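Local coordinates for protein alpha-L-rhamnosidase (Aspergillus terreus, PDB 6GSZ) that probably hydrolyses terminal non-reducing alpha-L-rhamnose units from alpha-L-rhamnosides, a glycosidase reaction, and binds calcium ions, at residues 115-120 / 227-232; 131-136 / 201-206; 148-153 / 232-237; 251-256 / 289-294. One frame throughout, in Å; residues are numbered along the deposited sequence. Where two conformers were deposited one is given.

Contact 1. Residues 115-120 / 227-232; sequences VVIASD and LGLLSL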
loop_
_atom_site.group_PDB
_atom_site.type_symbol
_atom_site.label_atom_id
_atom_site.label_comp_id
_atom_site.label_asym_id
_atom_site.label_seq_id
_atom_site.Cartn_x
_atom_site.Cartn_y
_atom_site.Cartn_z
ATOM N N VAL A 115 -25.701 -14.578 -11.118
ATOM C CA VAL A 115 -25.834 -14.849 -9.686
ATOM C C VAL A 115 -24.558 -15.537 -9.177
ATOM O O VAL A 115 -23.737 -16.076 -9.938
ATOM C CB VAL A 115 -27.066 -15.710 -9.366
ATOM C CG1 VAL A 115 -28.343 -15.015 -9.813
ATOM C CG2 VAL A 115 -26.959 -17.111 -9.939
ATOM N N VAL A 116 -24.368 -15.462 -7.864
ATOM C CA VAL A 116 -23.254 -16.172 -7.259
ATOM C C VAL A 116 -23.556 -17.672 -7.317
ATOM O O VAL A 116 -24.633 -18.073 -6.861
ATOM C CB VAL A 116 -22.978 -15.723 -5.814
ATOM C CG1 VAL A 116 -21.866 -16.539 -5.178
ATOM C CG2 VAL A 116 -22.667 -14.239 -5.736
ATOM N N ILE A 117 -22.590 -18.451 -7.830
ATOM C CA ILE A 117 -22.769 -19.882 -7.856
ATOM C C ILE A 117 -21.702 -20.567 -7.016
ATOM O O ILE A 117 -20.601 -20.077 -6.817
ATOM C CB ILE A 117 -22.781 -20.417 -9.282
ATOM C CG1 ILE A 117 -21.457 -20.166 -9.998
ATOM C CG2 ILE A 117 -23.992 -19.870 -10.022
ATOM C CD1 ILE A 117 -21.375 -20.821 -11.359
ATOM N N ALA A 118 -22.072 -21.789 -6.604
ATOM C CA ALA A 118 -21.257 -22.678 -5.867
ATOM C C ALA A 118 -21.407 -24.087 -6.433
ATOM O O ALA A 118 -22.417 -24.422 -7.047
ATOM C CB ALA A 118 -21.637 -22.663 -4.404
ATOM N N SER A 119 -20.408 -24.924 -6.127
ATOM C CA SER A 119 -20.472 -26.344 -6.505
ATOM C C SER A 119 -21.533 -27.126 -5.726
ATOM O O SER A 119 -21.773 -26.892 -4.550
ATOM C CB SER A 119 -19.109 -26.983 -6.285
ATOM O OG SER A 119 -19.104 -28.330 -6.676
ATOM N N ASP A 120 -22.081 -28.140 -6.408
ATOM C CA ASP A 120 -22.862 -29.149 -5.730
ATOM C C ASP A 120 -22.001 -30.031 -4.823
ATOM O O ASP A 120 -22.554 -30.790 -4.023
ATOM C CB ASP A 120 -23.628 -29.984 -6.746
ATOM C CG ASP A 120 -24.969 -29.394 -7.186
ATOM O OD1 ASP A 120 -25.404 -28.343 -6.633
ATOM O OD2 ASP A 120 -25.622 -30.016 -8.043
ATOM N N LEU A 227 -17.090 -21.620 -1.228
ATOM C CA LEU A 227 -16.489 -20.928 -2.358
ATOM C C LEU A 227 -17.566 -20.567 -3.386
ATOM O O LEU A 227 -18.421 -21.366 -3.704
ATOM C CB LEU A 227 -15.440 -21.808 -3.031
ATOM C CG LEU A 227 -14.298 -22.265 -2.143
ATOM C CD1 LEU A 227 -13.289 -23.104 -2.902
ATOM C CD2 LEU A 227 -13.619 -21.117 -1.486
ATOM N N GLY A 228 -17.533 -19.325 -3.877
ATOM C CA GLY A 228 -18.522 -18.827 -4.798
ATOM C C GLY A 228 -17.937 -17.992 -5.923
ATOM O O GLY A 228 -16.891 -17.366 -5.740
ATOM N N LEU A 229 -18.639 -17.964 -7.054
ATOM C CA LEU A 229 -18.200 -17.231 -8.256
ATOM C C LEU A 229 -19.372 -16.362 -8.737
ATOM O O LEU A 229 -20.500 -16.823 -8.854
ATOM C CB LEU A 229 -17.877 -18.246 -9.362
ATOM C CG LEU A 229 -17.590 -17.659 -10.741
ATOM C CD1 LEU A 229 -16.351 -16.785 -10.723
ATOM C CD2 LEU A 229 -17.502 -18.738 -11.783
ATOM N N LEU A 230 -19.084 -15.093 -9.057
ATOM C CA LEU A 230 -20.028 -14.244 -9.790
ATOM C C LEU A 230 -19.331 -13.794 -11.072
ATOM O O LEU A 230 -18.239 -13.184 -10.994
ATOM C CB LEU A 230 -20.390 -13.030 -8.931
ATOM C CG LEU A 230 -21.348 -12.020 -9.599
ATOM C CD1 LEU A 230 -22.723 -12.664 -9.867
ATOM C CD2 LEU A 230 -21.489 -10.763 -8.748
ATOM N N SER A 231 -19.988 -13.957 -12.223
ATOM C CA SER A 231 -19.355 -13.692 -13.522
ATOM C C SER A 231 -20.430 -13.225 -14.511
ATOM O O SER A 231 -21.481 -13.841 -14.575
ATOM C CB SER A 231 -18.631 -14.939 -14.000
ATOM O OG SER A 231 -17.930 -14.752 -15.228
ATOM N N LEU A 232 -20.131 -12.216 -15.312
ATOM C CA LEU A 232 -20.953 -11.871 -16.448
ATOM C C LEU A 232 -20.027 -11.564 -17.623
ATOM O O LEU A 232 -19.197 -10.636 -17.526
ATOM C CB LEU A 232 -21.841 -10.662 -16.134
ATOM C CG LEU A 232 -22.782 -10.247 -17.272
ATOM C CD1 LEU A 232 -23.803 -11.358 -17.535
ATOM C CD2 LEU A 232 -23.423 -8.876 -16.978
HETATM O O HOH W 1 -18.280 -24.051 -4.502
#
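Ile-117 and Leu-229 face each other as a single antiparallel hydrogen-bonded pair, the one place where the two backbones join directly. Ile-117 N gives its hydrogen to Leu-229 O at 2.8 Å, nearly straight at 163°, and Leu-229 N returns a bond to Ile-117 O at 2.9 Å. The strand directions are 139° apart, and the pairing does not carry on to either side. Where Ser-119 and Leu-227 would come next, a water fills in: it accepts from Ser-119 N at 2.8 Å and donates to Leu-227 O. Towards the other end, the hydroxyl of Ser-247 is bonded to both Val-115 O and Ser-231 N.

Weaker CA-H...O contacts flank the pair. Val-116 CA lies 3.2 Å from Leu-229 O, and Gly-228 CA approaches Ile-117 O in the same manner.

In the fold, 227-232 belongs to one sheet of a beta-sandwich, consistent with the galactose-binding-like family to which the domain is assigned. Strand 116-119 lies against the first residues of strand 228-237 and pairs by its other edge with strand 291-294.

Apolar contacts form on both sides of the backbone. Ile-117 and Leu-229 lie side by side and point the same way, CG1 of Ile-117 4.1 Å from CB of Leu-229; both reach Phe-134 and Trp-251 of the facing layer. On the other side Val-116 crosses Leu-230 at about a right angle, with CG2 against CB at 4.1 Å. A chi2 of 64° rests CD1 of Leu-230 on the carbonyl of Val-115, 3.5 Å from atom C.

Contact 2. Residues 131-136 / 201-206; sequences PIQFRK and GVTVGE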
loop_
_atom_site.group_PDB
_atom_site.type_symbol
_atom_site.label_atom_id
_atom_site.label_comp_id
_atom_site.label_asym_id
_atom_site.label_seq_id
_atom_site.Cartn_x
_atom_site.Cartn_y
_atom_site.Cartn_z
ATOM N N PRO A 131 -9.881 -25.735 -3.684
ATOM C CA PRO A 131 -10.408 -24.889 -4.748
ATOM C C PRO A 131 -11.358 -25.636 -5.679
ATOM O O PRO A 131 -11.224 -26.883 -5.877
ATOM C CB PRO A 131 -9.138 -24.436 -5.472
ATOM C CG PRO A 131 -8.137 -24.379 -4.346
ATOM C CD PRO A 131 -8.407 -25.653 -3.590
ATOM N N ILE A 132 -12.307 -24.904 -6.245
ATOM C CA ILE A 132 -13.303 -25.430 -7.145
ATOM C C ILE A 132 -13.120 -24.823 -8.531
ATOM O O ILE A 132 -12.939 -23.590 -8.638
ATOM C CB ILE A 132 -14.716 -25.160 -6.614
ATOM C CG1 ILE A 132 -14.928 -25.861 -5.270
ATOM C CG2 ILE A 132 -15.742 -25.479 -7.677
ATOM C CD1 ILE A 132 -14.998 -27.337 -5.338
ATOM N N GLN A 133 -13.131 -25.649 -9.569
ATOM C CA GLN A 133 -13.175 -25.268 -10.942
ATOM C C GLN A 133 -14.634 -25.149 -11.363
ATOM O O GLN A 133 -15.406 -26.071 -11.137
ATOM C CB GLN A 133 -12.432 -26.271 -11.823
ATOM C CG GLN A 133 -10.941 -26.402 -11.499
ATOM C CD GLN A 133 -10.241 -27.519 -12.237
ATOM O OE1 GLN A 133 -9.062 -27.443 -12.514
ATOM N NE2 GLN A 133 -10.928 -28.633 -12.488
ATOM N N PHE A 134 -14.980 -24.068 -12.049
ATOM C CA PHE A 134 -16.288 -23.811 -12.590
ATOM C C PHE A 134 -16.143 -23.630 -14.091
ATOM O O PHE A 134 -15.210 -22.981 -14.539
ATOM C CB PHE A 134 -16.853 -22.508 -12.038
ATOM C CG PHE A 134 -17.159 -22.508 -10.562
ATOM C CD1 PHE A 134 -18.410 -22.869 -10.096
ATOM C CD2 PHE A 134 -16.218 -22.093 -9.628
ATOM C CE1 PHE A 134 -18.702 -22.887 -8.737
ATOM C CE2 PHE A 134 -16.503 -22.104 -8.264
ATOM C CZ PHE A 134 -17.758 -22.472 -7.817
ATOM N N ARG A 135 -17.059 -24.223 -14.879
ATOM C CA ARG A 135 -16.936 -24.058 -16.302
ATOM C C ARG A 135 -18.306 -23.907 -16.980
ATOM O O ARG A 135 -19.332 -24.379 -16.509
ATOM C CB ARG A 135 -16.166 -25.212 -16.957
ATOM C CG ARG A 135 -16.946 -26.503 -17.138
ATOM C CD ARG A 135 -16.078 -27.636 -17.685
ATOM N NE ARG A 135 -15.407 -27.329 -18.929
ATOM C CZ ARG A 135 -15.924 -27.378 -20.147
ATOM N NH1 ARG A 135 -17.154 -27.864 -20.337
ATOM N NH2 ARG A 135 -15.165 -26.990 -21.176
ATOM N N LYS A 136 -18.252 -23.254 -18.138
ATOM C CA LYS A 136 -19.409 -22.977 -18.993
ATOM C C LYS A 136 -18.935 -22.903 -20.448
ATOM O O LYS A 136 -17.902 -22.302 -20.749
ATOM C CB LYS A 136 -20.032 -21.649 -18.538
ATOM C CG LYS A 136 -21.138 -21.079 -19.418
ATOM C CD LYS A 136 -22.424 -21.810 -19.375
ATOM C CE LYS A 136 -23.571 -20.979 -19.915
ATOM N NZ LYS A 136 -24.837 -21.737 -19.956
ATOM N N GLY A 201 -13.492 -21.044 -18.031
ATOM C CA GLY A 201 -13.233 -21.805 -16.820
ATOM C C GLY A 201 -12.686 -20.877 -15.743
ATOM O O GLY A 201 -11.853 -19.997 -16.032
ATOM N N VAL A 202 -13.137 -21.034 -14.504
ATOM C CA VAL A 202 -12.663 -20.187 -13.414
ATOM C C VAL A 202 -12.330 -21.093 -12.226
ATOM O O VAL A 202 -13.157 -21.968 -11.845
ATOM C CB VAL A 202 -13.707 -19.142 -12.971
ATOM C CG1 VAL A 202 -13.074 -18.191 -11.948
ATOM C CG2 VAL A 202 -14.249 -18.348 -14.157
ATOM N N THR A 203 -11.158 -20.928 -11.643
ATOM C CA THR A 203 -10.817 -21.590 -10.416
ATOM C C THR A 203 -11.002 -20.628 -9.263
ATOM O O THR A 203 -10.528 -19.469 -9.357
ATOM C CB THR A 203 -9.388 -22.125 -10.403
ATOM O OG1 THR A 203 -9.168 -22.971 -11.534
ATOM C CG2 THR A 203 -9.105 -22.896 -9.127
ATOM N N VAL A 204 -11.686 -21.045 -8.204
ATOM C CA VAL A 204 -11.933 -20.261 -7.018
ATOM C C VAL A 204 -11.273 -20.912 -5.820
ATOM O O VAL A 204 -11.487 -22.080 -5.580
ATOM C CB VAL A 204 -13.419 -20.009 -6.749
ATOM C CG1 VAL A 204 -13.669 -19.248 -5.443
ATOM C CG2 VAL A 204 -14.053 -19.281 -7.922
ATOM N N GLY A 205 -10.499 -20.139 -5.072
ATOM C CA GLY A 205 -9.878 -20.498 -3.807
ATOM C C GLY A 205 -10.412 -19.688 -2.643
ATOM O O GLY A 205 -11.164 -18.737 -2.860
ATOM N N GLU A 206 -10.052 -20.083 -1.403
ATOM C CA GLU A 206 -10.742 -19.521 -0.228
ATOM C C GLU A 206 -10.290 -18.074 0.065
ATOM O O GLU A 206 -11.079 -17.305 0.593
ATOM C CB GLU A 206 -10.542 -20.442 0.975
ATOM C CG GLU A 206 -9.122 -20.542 1.457
ATOM C CD GLU A 206 -8.871 -21.478 2.606
ATOM O OE1 GLU A 206 -9.732 -22.369 2.845
ATOM O OE2 GLU A 206 -7.765 -21.358 3.236
HETATM O O HOH W 2 -7.665 -25.356 -11.230
#
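Phe-134 lies across from Val-202 in a hydrogen-bonded pair and reaches over to Val-204, the next residue on the same face of the sheet. CG, anti to the carbonyl carbon (chi1 -67°), starts the ring beside the backbone N, and that nitrogen's partner, Val-202 O, lies at the ring edge, in plane. CE2 of the ring meets CG2 of Val-204 at 3.8 Å, at a slant. Ile-132, two residues earlier on the strand, lays its CG2 on one ring face, 3.5 Å above the plane and towards the rim.

Val-204 is itself paired with Ile-132: its N donates to Ile-132 O at 2.9 Å and its O accepts from Ile-132 N. The same two-way exchange links Phe-134 and Val-202, with Phe-134 N 2.8 Å from Val-202 O.

Pro-131 closes the end of the pairing. Having no N-H to give, it turns carbon to the neighbouring strand, its CB 3.3 Å from Val-204 O and 4.0 Å from Thr-203 CG2. On that side of the sheet Gln-133 and Thr-203 run side by side, and a water joins them, donating to Gln-133 OE1 at 2.8 Å and bonded to Thr-203 OG1.

Leu-229 of the facing sheet packs on Phe-134 and Val-202. Chemically the two faces differ: the Phe-134 side is hydrocarbon, suited to the sandwich interior, while on the Gln-133 side an amide and a hydroxyl share a water.

Contact 3. Residues 148-153 / 232-237; sequences RLYITA and LLVVTK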
loop_
_atom_site.group_PDB
_atom_site.type_symbol
_atom_site.label_atom_id
_atom_site.label_comp_id
_atom_site.label_asym_id
_atom_site.label_seq_id
_atom_site.Cartn_x
_atom_site.Cartn_y
_atom_site.Cartn_z
ATOM N N ARG A 148 -16.525 -7.934 -22.765
ATOM C CA ARG A 148 -16.099 -7.670 -21.399
ATOM C C ARG A 148 -16.424 -8.850 -20.487
ATOM O O ARG A 148 -17.434 -9.502 -20.658
ATOM C CB ARG A 148 -16.811 -6.441 -20.822
ATOM C CG ARG A 148 -16.563 -5.145 -21.584
ATOM C CD ARG A 148 -15.132 -4.651 -21.450
ATOM N NE ARG A 148 -14.914 -3.419 -22.166
ATOM C CZ ARG A 148 -14.393 -3.313 -23.403
ATOM N NH1 ARG A 148 -13.954 -4.371 -24.071
ATOM N NH2 ARG A 148 -14.264 -2.099 -23.931
ATOM N N LEU A 149 -15.529 -9.098 -19.522
ATOM C CA LEU A 149 -15.808 -10.023 -18.419
ATOM C C LEU A 149 -15.822 -9.212 -17.132
ATOM O O LEU A 149 -14.834 -8.494 -16.854
ATOM C CB LEU A 149 -14.758 -11.125 -18.316
ATOM C CG LEU A 149 -15.032 -12.139 -17.211
ATOM C CD1 LEU A 149 -16.291 -12.962 -17.499
ATOM C CD2 LEU A 149 -13.844 -13.053 -17.029
ATOM N N TYR A 150 -16.914 -9.322 -16.384
ATOM C CA TYR A 150 -17.086 -8.720 -15.084
ATOM C C TYR A 150 -17.121 -9.850 -14.066
ATOM O O TYR A 150 -17.883 -10.828 -14.271
ATOM C CB TYR A 150 -18.391 -7.950 -15.051
ATOM C CG TYR A 150 -18.492 -6.907 -16.121
ATOM C CD1 TYR A 150 -17.866 -5.686 -15.964
ATOM C CD2 TYR A 150 -19.222 -7.095 -17.280
ATOM C CE1 TYR A 150 -17.982 -4.693 -16.923
ATOM C CE2 TYR A 150 -19.351 -6.094 -18.233
ATOM C CZ TYR A 150 -18.719 -4.876 -18.058
ATOM O OH TYR A 150 -18.896 -3.917 -19.039
ATOM N N ILE A 151 -16.255 -9.841 -13.050
ATOM C CA ILE A 151 -16.075 -11.055 -12.270
ATOM C C ILE A 151 -15.584 -10.743 -10.871
ATOM O O ILE A 151 -14.754 -9.839 -10.665
ATOM C CB ILE A 151 -15.113 -11.993 -13.022
ATOM C CG1 ILE A 151 -14.886 -13.303 -12.265
ATOM C CG2 ILE A 151 -13.813 -11.307 -13.393
ATOM C CD1 ILE A 151 -14.303 -14.424 -13.113
ATOM N N THR A 152 -16.063 -11.521 -9.915
ATOM C CA THR A 152 -15.511 -11.560 -8.593
ATOM C C THR A 152 -15.744 -12.936 -7.988
ATOM O O THR A 152 -16.351 -13.808 -8.594
ATOM C CB THR A 152 -16.073 -10.462 -7.681
ATOM O OG1 THR A 152 -15.235 -10.345 -6.531
ATOM C CG2 THR A 152 -17.503 -10.685 -7.249
ATOM N N ALA A 153 -15.228 -13.133 -6.777
ATOM C CA ALA A 153 -15.419 -14.397 -6.085
ATOM C C ALA A 153 -15.708 -14.154 -4.618
ATOM O O ALA A 153 -15.285 -13.123 -4.035
ATOM C CB ALA A 153 -14.162 -15.230 -6.186
ATOM N N LEU A 232 -20.131 -12.216 -15.312
ATOM C CA LEU A 232 -20.953 -11.871 -16.448
ATOM C C LEU A 232 -20.027 -11.564 -17.623
ATOM O O LEU A 232 -19.197 -10.636 -17.526
ATOM C CB LEU A 232 -21.841 -10.662 -16.134
ATOM C CG LEU A 232 -22.782 -10.247 -17.272
ATOM C CD1 LEU A 232 -23.803 -11.358 -17.535
ATOM C CD2 LEU A 232 -23.423 -8.876 -16.978
ATOM N N LEU A 233 -20.195 -12.287 -18.725
ATOM C CA LEU A 233 -19.540 -12.012 -19.992
ATOM C C LEU A 233 -20.542 -11.281 -20.884
ATOM O O LEU A 233 -21.667 -11.725 -21.043
ATOM C CB LEU A 233 -19.097 -13.315 -20.653
ATOM C CG LEU A 233 -18.332 -13.132 -21.961
ATOM C CD1 LEU A 233 -16.927 -12.667 -21.688
ATOM C CD2 LEU A 233 -18.310 -14.424 -22.753
ATOM N N VAL A 234 -20.153 -10.101 -21.380
ATOM C CA VAL A 234 -20.998 -9.299 -22.247
ATOM C C VAL A 234 -20.270 -9.161 -23.585
ATOM O O VAL A 234 -19.163 -8.583 -23.633
ATOM C CB VAL A 234 -21.281 -7.919 -21.630
ATOM C CG1 VAL A 234 -22.257 -7.157 -22.511
ATOM C CG2 VAL A 234 -21.835 -8.018 -20.221
ATOM N N VAL A 235 -20.894 -9.616 -24.667
ATOM C CA VAL A 235 -20.340 -9.510 -25.999
ATOM C C VAL A 235 -21.193 -8.511 -26.788
ATOM O O VAL A 235 -22.416 -8.610 -26.796
ATOM C CB VAL A 235 -20.334 -10.887 -26.714
ATOM C CG1 VAL A 235 -19.733 -10.778 -28.099
ATOM C CG2 VAL A 235 -19.629 -11.959 -25.898
ATOM N N THR A 236 -20.535 -7.483 -27.329
ATOM C CA THR A 236 -21.213 -6.495 -28.158
ATOM C C THR A 236 -21.050 -6.897 -29.624
ATOM O O THR A 236 -19.953 -7.005 -30.131
ATOM C CB THR A 236 -20.630 -5.096 -27.943
ATOM O OG1 THR A 236 -20.785 -4.799 -26.555
ATOM C CG2 THR A 236 -21.313 -4.053 -28.806
ATOM N N LYS A 237 -22.184 -7.136 -30.266
ATOM C CA LYS A 237 -22.223 -7.533 -31.646
ATOM C C LYS A 237 -22.063 -6.308 -32.553
ATOM O O LYS A 237 -22.188 -5.149 -32.119
ATOM C CB LYS A 237 -23.524 -8.286 -31.909
ATOM C CG LYS A 237 -23.563 -9.672 -31.287
ATOM C CD LYS A 237 -24.909 -10.320 -31.436
ATOM C CE LYS A 237 -25.915 -9.843 -30.411
ATOM N NZ LYS A 237 -27.314 -10.094 -30.845
#
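Tyr-150 and Leu-232 exchange two backbone hydrogen bonds, and Arg-148 and Val-234 do the same two residues away, beyond Leu-149 and Leu-233. In the first pair Tyr-150 N donates to Leu-232 O at 2.9 Å and 172°, while Leu-232 N reaches Tyr-150 O at 2.8 Å. In the second, Arg-148 N is 2.9 Å from Val-234 O, and Val-234 N completes the pair on Arg-148 O. Two of these carbonyls have a further neighbour: Leu-233 CA comes to 3.3 Å from Arg-148 O, and Leu-149 CA makes a longer CA-H...O approach to Leu-232 O.

Leu-149 and Leu-233 form the non-hydrogen-bonded pair in between, and their backbone groups are satisfied outwards, Leu-149 by Tyr-187 and Leu-233 by Ile-245. The side chain of Arg-148 leaves the contact: its NE forms a salt bridge with Glu-102 OE2 of strand 99-103, and NH1 has a long, weak ion pair with Asp-188.

The Tyr-150 ring takes Val-234 CG2 at its edge, in plane, 3.7 Å from CE2. A chi1 of -57° sets CG of Tyr-150 4.0 Å from Leu-232 O, and CD2 comes within 3.5 Å of that atom. On the opposite face of the sheet, CD1 of Leu-149 touches the same oxygen at 3.7 Å.

Regular antiparallel pairing between inner strands of one sheet, with 182-188 and 242-246 on the two flanks, is typical of a beta-sandwich such as the galactose-binding-like domain; the Glu-102 bridge links this one to the preceding N-terminal domain.

Contact 4. Residues 251-256 / 289-294; sequences WKSSTG and LGTHEL. With ACT (acetate ion), chain B.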
loop_
_atom_site.group_PDB
_atom_site.type_symbol
_atom_site.label_atom_id
_atom_site.label_comp_id
_atom_site.label_asym_id
_atom_site.label_seq_id
_atom_site.Cartn_x
_atom_site.Cartn_y
_atom_site.Cartn_z
ATOM N N TRP A 251 -23.826 -23.932 -15.084
ATOM C CA TRP A 251 -22.416 -24.243 -15.066
ATOM C C TRP A 251 -22.191 -25.607 -14.413
ATOM O O TRP A 251 -23.041 -26.095 -13.681
ATOM C CB TRP A 251 -21.681 -23.105 -14.342
ATOM C CG TRP A 251 -21.619 -21.775 -15.021
ATOM C CD1 TRP A 251 -22.639 -21.068 -15.601
ATOM C CD2 TRP A 251 -20.435 -20.995 -15.152
ATOM N NE1 TRP A 251 -22.175 -19.866 -16.057
ATOM C CE2 TRP A 251 -20.828 -19.816 -15.817
ATOM C CE3 TRP A 251 -19.081 -21.182 -14.826
ATOM C CZ2 TRP A 251 -19.916 -18.798 -16.087
ATOM C CZ3 TRP A 251 -18.192 -20.157 -15.089
ATOM C CH2 TRP A 251 -18.607 -19.010 -15.761
ATOM N N LYS A 252 -21.011 -26.137 -14.663
ATOM C CA LYS A 252 -20.552 -27.364 -14.009
ATOM C C LYS A 252 -19.307 -27.082 -13.188
ATOM O O LYS A 252 -18.641 -26.050 -13.370
ATOM C CB LYS A 252 -20.250 -28.460 -15.019
ATOM C CG LYS A 252 -21.470 -28.916 -15.825
ATOM C CD LYS A 252 -21.194 -30.226 -16.549
ATOM C CE LYS A 252 -22.237 -30.624 -17.547
ATOM N NZ LYS A 252 -21.885 -31.976 -18.023
ATOM N N SER A 253 -19.005 -27.955 -12.242
ATOM C CA SER A 253 -17.921 -27.740 -11.289
ATOM C C SER A 253 -17.182 -29.040 -10.978
ATOM O O SER A 253 -17.700 -30.167 -11.129
ATOM C CB SER A 253 -18.451 -27.134 -9.992
ATOM O OG SER A 253 -19.368 -28.019 -9.368
ATOM N N SER A 254 -15.951 -28.924 -10.533
ATOM C CA SER A 254 -15.107 -30.084 -10.150
ATOM C C SER A 254 -13.935 -29.585 -9.327
ATOM O O SER A 254 -13.468 -28.458 -9.529
ATOM C CB SER A 254 -14.561 -30.742 -11.390
ATOM O OG SER A 254 -13.748 -31.847 -11.083
ATOM N N THR A 255 -13.374 -30.416 -8.462
ATOM C CA THR A 255 -12.061 -30.202 -7.972
ATOM C C THR A 255 -11.049 -30.398 -9.095
ATOM O O THR A 255 -11.356 -30.965 -10.150
ATOM C CB THR A 255 -11.739 -31.134 -6.804
ATOM O OG1 THR A 255 -11.873 -32.479 -7.285
ATOM C CG2 THR A 255 -12.614 -30.846 -5.611
ATOM N N GLY A 256 -9.825 -29.929 -8.844
ATOM C CA GLY A 256 -8.757 -30.057 -9.796
ATOM C C GLY A 256 -7.425 -30.328 -9.109
ATOM O O GLY A 256 -7.393 -30.866 -8.005
ATOM N N LEU A 289 -19.756 -32.086 -11.549
ATOM C CA LEU A 289 -20.961 -31.889 -10.777
ATOM C C LEU A 289 -21.716 -30.669 -11.279
ATOM O O LEU A 289 -21.150 -29.820 -11.985
ATOM C CB LEU A 289 -20.573 -31.711 -9.309
ATOM C CG LEU A 289 -19.765 -32.842 -8.702
ATOM C CD1 LEU A 289 -19.445 -32.550 -7.253
ATOM C CD2 LEU A 289 -20.488 -34.166 -8.834
ATOM N N GLY A 290 -22.942 -30.515 -10.768
ATOM C CA GLY A 290 -23.677 -29.299 -11.000
ATOM C C GLY A 290 -23.212 -28.144 -10.124
ATOM O O GLY A 290 -22.221 -28.239 -9.367
ATOM N N THR A 291 -23.997 -27.076 -10.249
ATOM C CA THR A 291 -23.803 -25.834 -9.506
ATOM C C THR A 291 -25.174 -25.333 -9.044
ATOM O O THR A 291 -26.213 -25.763 -9.571
ATOM C CB THR A 291 -23.067 -24.750 -10.324
ATOM O OG1 THR A 291 -23.819 -24.451 -11.510
ATOM C CG2 THR A 291 -21.648 -25.129 -10.688
ATOM N N HIS A 292 -25.158 -24.432 -8.055
ATOM C CA HIS A 292 -26.391 -23.843 -7.492
ATOM C C HIS A 292 -26.116 -22.391 -7.105
ATOM O O HIS A 292 -24.945 -22.035 -6.996
ATOM C CB HIS A 292 -26.912 -24.708 -6.327
ATOM C CG HIS A 292 -25.957 -24.842 -5.199
ATOM N ND1 HIS A 292 -25.159 -25.951 -5.035
ATOM C CD2 HIS A 292 -25.687 -24.023 -4.152
ATOM C CE1 HIS A 292 -24.418 -25.802 -3.955
ATOM N NE2 HIS A 292 -24.725 -24.629 -3.392
ATOM N N GLU A 293 -27.176 -21.621 -6.853
ATOM C CA GLU A 293 -27.059 -20.216 -6.517
ATOM C C GLU A 293 -26.809 -20.037 -5.015
ATOM O O GLU A 293 -27.381 -20.803 -4.190
ATOM C CB GLU A 293 -28.302 -19.445 -6.965
ATOM C CG GLU A 293 -28.154 -17.945 -6.819
ATOM C CD GLU A 293 -29.430 -17.131 -6.885
ATOM O OE1 GLU A 293 -30.452 -17.710 -7.181
ATOM O OE2 GLU A 293 -29.355 -15.903 -6.616
ATOM N N LEU A 294 -26.008 -19.043 -4.651
ATOM C CA LEU A 294 -25.796 -18.591 -3.259
ATOM C C LEU A 294 -26.430 -17.207 -3.112
ATOM O O LEU A 294 -26.108 -16.319 -3.899
ATOM C CB LEU A 294 -24.288 -18.457 -3.013
ATOM C CG LEU A 294 -23.512 -19.745 -2.937
ATOM C CD1 LEU A 294 -22.121 -19.484 -2.363
ATOM C CD2 LEU A 294 -24.249 -20.759 -2.112
HETATM C C ACT B . -15.024 -33.548 -6.880
HETATM O O ACT B . -15.288 -32.624 -7.766
HETATM O OXT ACT B . -13.900 -34.146 -6.753
HETATM C CH3 ACT B . -15.909 -33.893 -5.779
#
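The indole of Trp-251, whose CB touches Thr-291 OG1 at 3.8 Å, leads away from 289-294 and is packed between Lys-136 and Ile-117. Lys-136 CB stands over one face, 3.4 Å from CE2, and Ile-117 CD1 over the other, 3.8 Å from CG. At the pyrrole edge, NE1 is bonded to Pro-246 O. The second flat group, an acetate probably from the crystallisation liquor, is gripped by Thr-255: the backbone N donates to one oxygen, O, and OG1 to the other, OXT, at 2.7 Å. Its methyl carbon lies 4.1 Å from Leu-289 CD1.

Across the strands, Ser-253 and Leu-289 make a single antiparallel bridge, Ser-253 N to Leu-289 O at 2.9 Å and Leu-289 N to Ser-253 O. Strand 252-254 is an outermost strand of one sheet of the beta-sandwich, bound to strand 132-140 on its other side. From Gly-290 on, the second segment turns to 116-120, Gly-290 bonding Asp-120 through the backbone and strand 291-294 pairing with strand 116-119.

Two hydroxyls fasten the place where the backbones part. Ser-253 OG, set between its backbone N and carbonyl carbon (chi1 62°), donates to Gly-290 O at 2.9 Å and is also bonded to Ser-119 OG. Thr-291 OG1 donates to Trp-251 O at 2.8 Å, approaching from 48° above the carbonyl plane. The methyl CG2 of the same threonine rests on Ser-253 CB. Lys-252 lays its CB against Leu-289 O, then runs outwards to Ser-285, where NZ is bonded to OG.

From the N terminus, 115-120 opens the loop that contact 1 closes at 227-232. Contact 2 is nested inside it, 131-136 meeting 201-206. Contact 3 starts from 148-153, within both of those loops, and closes at 232-237, which starts on the last residue of contact 1 and runs on past it, so it crosses each. Contacts 1 and 3 share Leu-232 and use strand 228-237. Contact 4 follows in series and closes its own loop, 251-256 meeting 289-294; the first adds to the outer side of strand 132-140, the second returns to strand 116-119. Contacts 2 and 3 lie in opposite sheets of the sandwich, while contacts 1 and 4 bring in the short 116-119 and 291-294 pair.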